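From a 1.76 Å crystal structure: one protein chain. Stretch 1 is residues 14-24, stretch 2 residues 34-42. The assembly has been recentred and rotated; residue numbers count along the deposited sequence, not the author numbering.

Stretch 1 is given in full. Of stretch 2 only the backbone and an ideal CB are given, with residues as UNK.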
# COMPACT_ATOMS: atom_id res chain seq x y z
N GLN A 14 -11.26 -4.49 5.45
CA GLN A 14 -11.10 -5.28 6.65
C GLN A 14 -10.22 -6.49 6.40
O GLN A 14 -10.44 -7.24 5.43
CB GLN A 14 -12.46 -5.75 7.21
CG GLN A 14 -13.37 -4.61 7.61
CD GLN A 14 -14.81 -5.04 7.81
OE1 GLN A 14 -15.15 -6.21 7.67
NE2 GLN A 14 -15.67 -4.08 8.13
N LYS A 15 -9.20 -6.66 7.25
CA LYS A 15 -8.35 -7.86 7.23
C LYS A 15 -8.80 -8.89 8.24
O LYS A 15 -8.71 -10.10 8.00
CB LYS A 15 -6.90 -7.51 7.58
CG LYS A 15 -6.20 -6.73 6.51
CD LYS A 15 -4.69 -6.56 6.74
CE LYS A 15 -4.01 -7.82 7.27
NZ LYS A 15 -2.72 -8.05 6.56
N SER A 16 -9.24 -8.41 9.39
CA SER A 16 -9.69 -9.26 10.49
C SER A 16 -10.46 -8.41 11.47
O SER A 16 -10.63 -7.22 11.25
CB SER A 16 -8.46 -9.87 11.19
OG SER A 16 -7.73 -8.87 11.90
N ALA A 17 -10.91 -8.97 12.58
CA ALA A 17 -11.48 -8.13 13.61
C ALA A 17 -10.51 -7.07 14.11
O ALA A 17 -10.95 -6.03 14.63
CB ALA A 17 -11.94 -8.95 14.80
N THR A 18 -9.22 -7.31 13.95
CA THR A 18 -8.21 -6.43 14.59
C THR A 18 -7.37 -5.54 13.67
O THR A 18 -6.56 -4.75 14.18
CB THR A 18 -7.24 -7.25 15.45
OG1 THR A 18 -6.42 -8.12 14.65
CG2 THR A 18 -8.02 -8.06 16.47
N GLN A 19 -7.53 -5.66 12.36
CA GLN A 19 -6.66 -4.98 11.40
C GLN A 19 -7.47 -4.63 10.17
O GLN A 19 -8.35 -5.40 9.75
CB GLN A 19 -5.52 -5.89 10.96
CG GLN A 19 -4.65 -6.43 12.09
CD GLN A 19 -3.29 -6.88 11.61
OE1 GLN A 19 -3.13 -7.42 10.52
NE2 GLN A 19 -2.29 -6.66 12.45
N ARG A 20 -7.18 -3.47 9.60
CA ARG A 20 -7.80 -3.05 8.36
C ARG A 20 -6.77 -2.36 7.55
O ARG A 20 -5.75 -1.93 8.09
CB ARG A 20 -8.94 -2.08 8.63
CG ARG A 20 -10.09 -2.69 9.38
CD ARG A 20 -11.16 -1.64 9.62
NE ARG A 20 -12.20 -2.16 10.47
CZ ARG A 20 -13.24 -1.46 10.91
NH1 ARG A 20 -13.41 -0.19 10.58
NH2 ARG A 20 -14.12 -2.04 11.71
N ILE A 21 -7.00 -2.30 6.26
CA ILE A 21 -6.20 -1.47 5.39
C ILE A 21 -7.04 -0.22 5.06
O ILE A 21 -8.08 -0.33 4.40
CB ILE A 21 -5.79 -2.17 4.10
CG1 ILE A 21 -4.98 -3.45 4.38
CG2 ILE A 21 -5.06 -1.20 3.17
CD1 ILE A 21 -3.64 -3.23 5.04
N ARG A 22 -6.58 0.95 5.53
CA ARG A 22 -7.29 2.21 5.31
C ARG A 22 -6.68 3.00 4.16
O ARG A 22 -5.47 3.21 4.11
CB ARG A 22 -7.27 3.05 6.59
CG ARG A 22 -8.01 4.41 6.46
CD ARG A 22 -8.01 5.27 7.73
NE ARG A 22 -8.70 6.61 7.53
CZ ARG A 22 -8.12 7.83 7.49
NH1 ARG A 22 -6.82 8.01 7.68
NH2 ARG A 22 -8.87 8.92 7.30
N ILE A 23 -7.52 3.41 3.21
CA ILE A 23 -7.08 4.17 2.08
C ILE A 23 -7.68 5.53 2.34
O ILE A 23 -8.90 5.63 2.50
CB ILE A 23 -7.62 3.58 0.76
CG1 ILE A 23 -7.00 2.17 0.55
CG2 ILE A 23 -7.28 4.49 -0.41
CD1 ILE A 23 -7.54 1.44 -0.65
N SER A 24 -6.82 6.53 2.47
CA SER A 24 -7.25 7.88 2.83
C SER A 24 -6.62 8.90 1.86
O SER A 24 -5.65 8.62 1.16
CB SER A 24 -6.93 8.16 4.29
OG SER A 24 -5.52 8.15 4.52
N UNK A 34 -2.11 10.47 -1.10
CA UNK A 34 -2.93 9.28 -0.96
C UNK A 34 -2.17 8.33 -0.04
O UNK A 34 -0.99 8.05 -0.25
CB UNK A 34 -3.24 8.64 -2.31
N UNK A 35 -2.85 7.84 0.99
CA UNK A 35 -2.22 7.00 1.98
C UNK A 35 -2.89 5.63 1.97
O UNK A 35 -4.13 5.54 1.89
CB UNK A 35 -2.29 7.64 3.37
N UNK A 36 -2.09 4.57 2.04
CA UNK A 36 -2.60 3.20 2.08
C UNK A 36 -1.89 2.56 3.24
O UNK A 36 -0.68 2.45 3.22
CB UNK A 36 -2.37 2.44 0.77
N UNK A 37 -2.62 2.18 4.28
CA UNK A 37 -1.96 1.93 5.60
C UNK A 37 -2.68 0.93 6.42
O UNK A 37 -3.90 1.01 6.56
CB UNK A 37 -1.84 3.22 6.41
N UNK A 38 -1.91 0.01 7.00
CA UNK A 38 -2.38 -0.90 8.01
C UNK A 38 -2.74 -0.11 9.30
O UNK A 38 -1.91 0.61 9.88
CB UNK A 38 -1.32 -1.97 8.29
N UNK A 39 -3.98 -0.27 9.73
CA UNK A 39 -4.48 0.29 10.97
C UNK A 39 -4.92 -0.86 11.87
O UNK A 39 -5.37 -1.88 11.37
CB UNK A 39 -5.63 1.27 10.71
N UNK A 40 -4.69 -0.73 13.16
CA UNK A 40 -4.92 -1.82 14.11
C UNK A 40 -5.66 -1.37 15.37
O UNK A 40 -5.54 -0.26 15.79
CB UNK A 40 -3.58 -2.45 14.50
N UNK A 41 -6.44 -2.27 15.94
CA UNK A 41 -7.28 -1.90 17.03
C UNK A 41 -6.48 -1.51 18.24
O UNK A 41 -5.42 -1.99 18.48
CB UNK A 41 -8.24 -3.04 17.37
N UNK A 42 -7.08 -0.58 18.96
CA UNK A 42 -6.74 -0.19 20.31
C UNK A 42 -7.74 -0.98 21.10
O UNK A 42 -7.42 -1.97 21.66
CB UNK A 42 -6.80 1.32 20.56

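The two strands run antiparallel, and side chains of stretch 2 alternate between two faces. Gln-19, Ile-21 and Ile-23 line one face; Arg-20, Arg-22 and Ser-24 line the other.

Position 34 points sideways. Its ideal CB has little near it but Ser-24 O, 4.2 Å away. With extended backbone angles (-103/129), many residues would do, beta-branched ones included. It is Val-34, with chi1 t.

Position 35 pairs with Ser-24. The backbone bonds both ways: position 35 N to Ser-24 O and Ser-24 N to position 35 O, each 2.9 Å. The ideal CB lies 3.5 Å from Ser-24 OG, so a small or polar side chain fits well. The residue is Asp-35. Water 1 links the strands here, lying 2.8 Å from Ser-24 OG and donating to Asp-35 OD2 at 2.7 Å.

Position 36 lies on the Ile-21 and Ile-23 face. Its ideal CB is 4.6 Å from Ile-23 CG1 and 5.1 Å from Ile-21 CG2. Valine, isoleucine or leucine would suit. Val-36 puts CG1 3.9 Å from Ile-21 CG2 and CG2 4.4 Å from Ile-23 CG1.

Position 37 is opposite Arg-22, which offers no negative charge. Backbone bonds hold the pair, with Arg-22 N 2.9 Å from position 37 O. Polar or beta-branched residues are possible. The residue is Arg-37. Its end leads away from stretch 1 and turns to its own strand: NE meets Asp-35 OD2 at 2.9 Å in a salt bridge, and NH2 bonds Asp-35 OD1 at 2.9 Å.

Position 38 pairs with Ile-21, whose CD1 is 4.2 Å from the ideal CB. Lys-15 and Gln-19 lie on the same side. A longer apolar chain could reach all three. Leu-38 (chi1 t, chi2 p) does so: its CD1 is 4.0 Å from Ile-21 CD1, Lys-15 CD and Gln-19 OE1 alike.

Position 39 pairs with Arg-20, giving N to Arg-20 O at 2.9 Å. The aliphatic starts of Arg-20 and Arg-22 are within reach, so a branched apolar residue suits. Val-39 sets CG2 3.8 Å from Arg-20 CB and CG1 3.9 Å from Arg-22 CB.

Position 40 faces Gln-19; its ideal CB is 4.8 Å from Gln-19 CG. Apolar or polar residues would fit. Val-40 CG1 is 3.8 Å from Gln-19 NE2.

Position 41 points toward Thr-18 and donates N to Thr-18 O at 3.0 Å. A compact side chain suits. Val-41 CG2 packs 3.6 Å from Thr-18 CB.

Position 42 is out of reach, so stretch 1 sets no preference. It is Asp-42.

Stretch 2, residues 34-42: VDVRLVVVD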
# COMPACT_ATOMS: atom_id res chain seq x y z
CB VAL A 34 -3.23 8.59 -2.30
CG1 VAL A 34 -4.00 7.28 -2.09
CG2 VAL A 34 -4.03 9.52 -3.19
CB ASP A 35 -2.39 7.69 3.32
CG ASP A 35 -1.48 7.16 4.37
OD1 ASP A 35 -0.30 7.53 4.38
OD2 ASP A 35 -1.96 6.40 5.24
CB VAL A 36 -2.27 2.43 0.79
CG1 VAL A 36 -2.75 1.01 0.87
CG2 VAL A 36 -2.85 3.16 -0.42
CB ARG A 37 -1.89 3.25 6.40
CG ARG A 37 -0.95 3.24 7.62
CD ARG A 37 -0.63 4.66 8.10
NE ARG A 37 0.07 5.41 7.06
CZ ARG A 37 1.36 5.31 6.75
NH1 ARG A 37 2.19 4.54 7.44
NH2 ARG A 37 1.84 6.04 5.75
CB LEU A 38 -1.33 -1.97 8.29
CG LEU A 38 -1.69 -2.96 9.39
CD1 LEU A 38 -2.83 -3.80 8.90
CD2 LEU A 38 -0.50 -3.82 9.82
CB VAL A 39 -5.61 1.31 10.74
CG1 VAL A 39 -5.15 2.40 9.78
CG2 VAL A 39 -6.88 0.63 10.21
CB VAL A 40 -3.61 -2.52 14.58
CG1 VAL A 40 -2.78 -3.03 13.43
CG2 VAL A 40 -2.82 -1.60 15.44
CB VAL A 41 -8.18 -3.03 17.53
CG1 VAL A 41 -9.56 -3.05 16.93
CG2 VAL A 41 -7.49 -4.35 17.56
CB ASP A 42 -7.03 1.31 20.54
CG ASP A 42 -5.88 2.05 21.14
OD1 ASP A 42 -4.88 1.40 21.45
OD2 ASP A 42 -5.98 3.28 21.23
O HOH W 1 -4.56 5.68 5.32
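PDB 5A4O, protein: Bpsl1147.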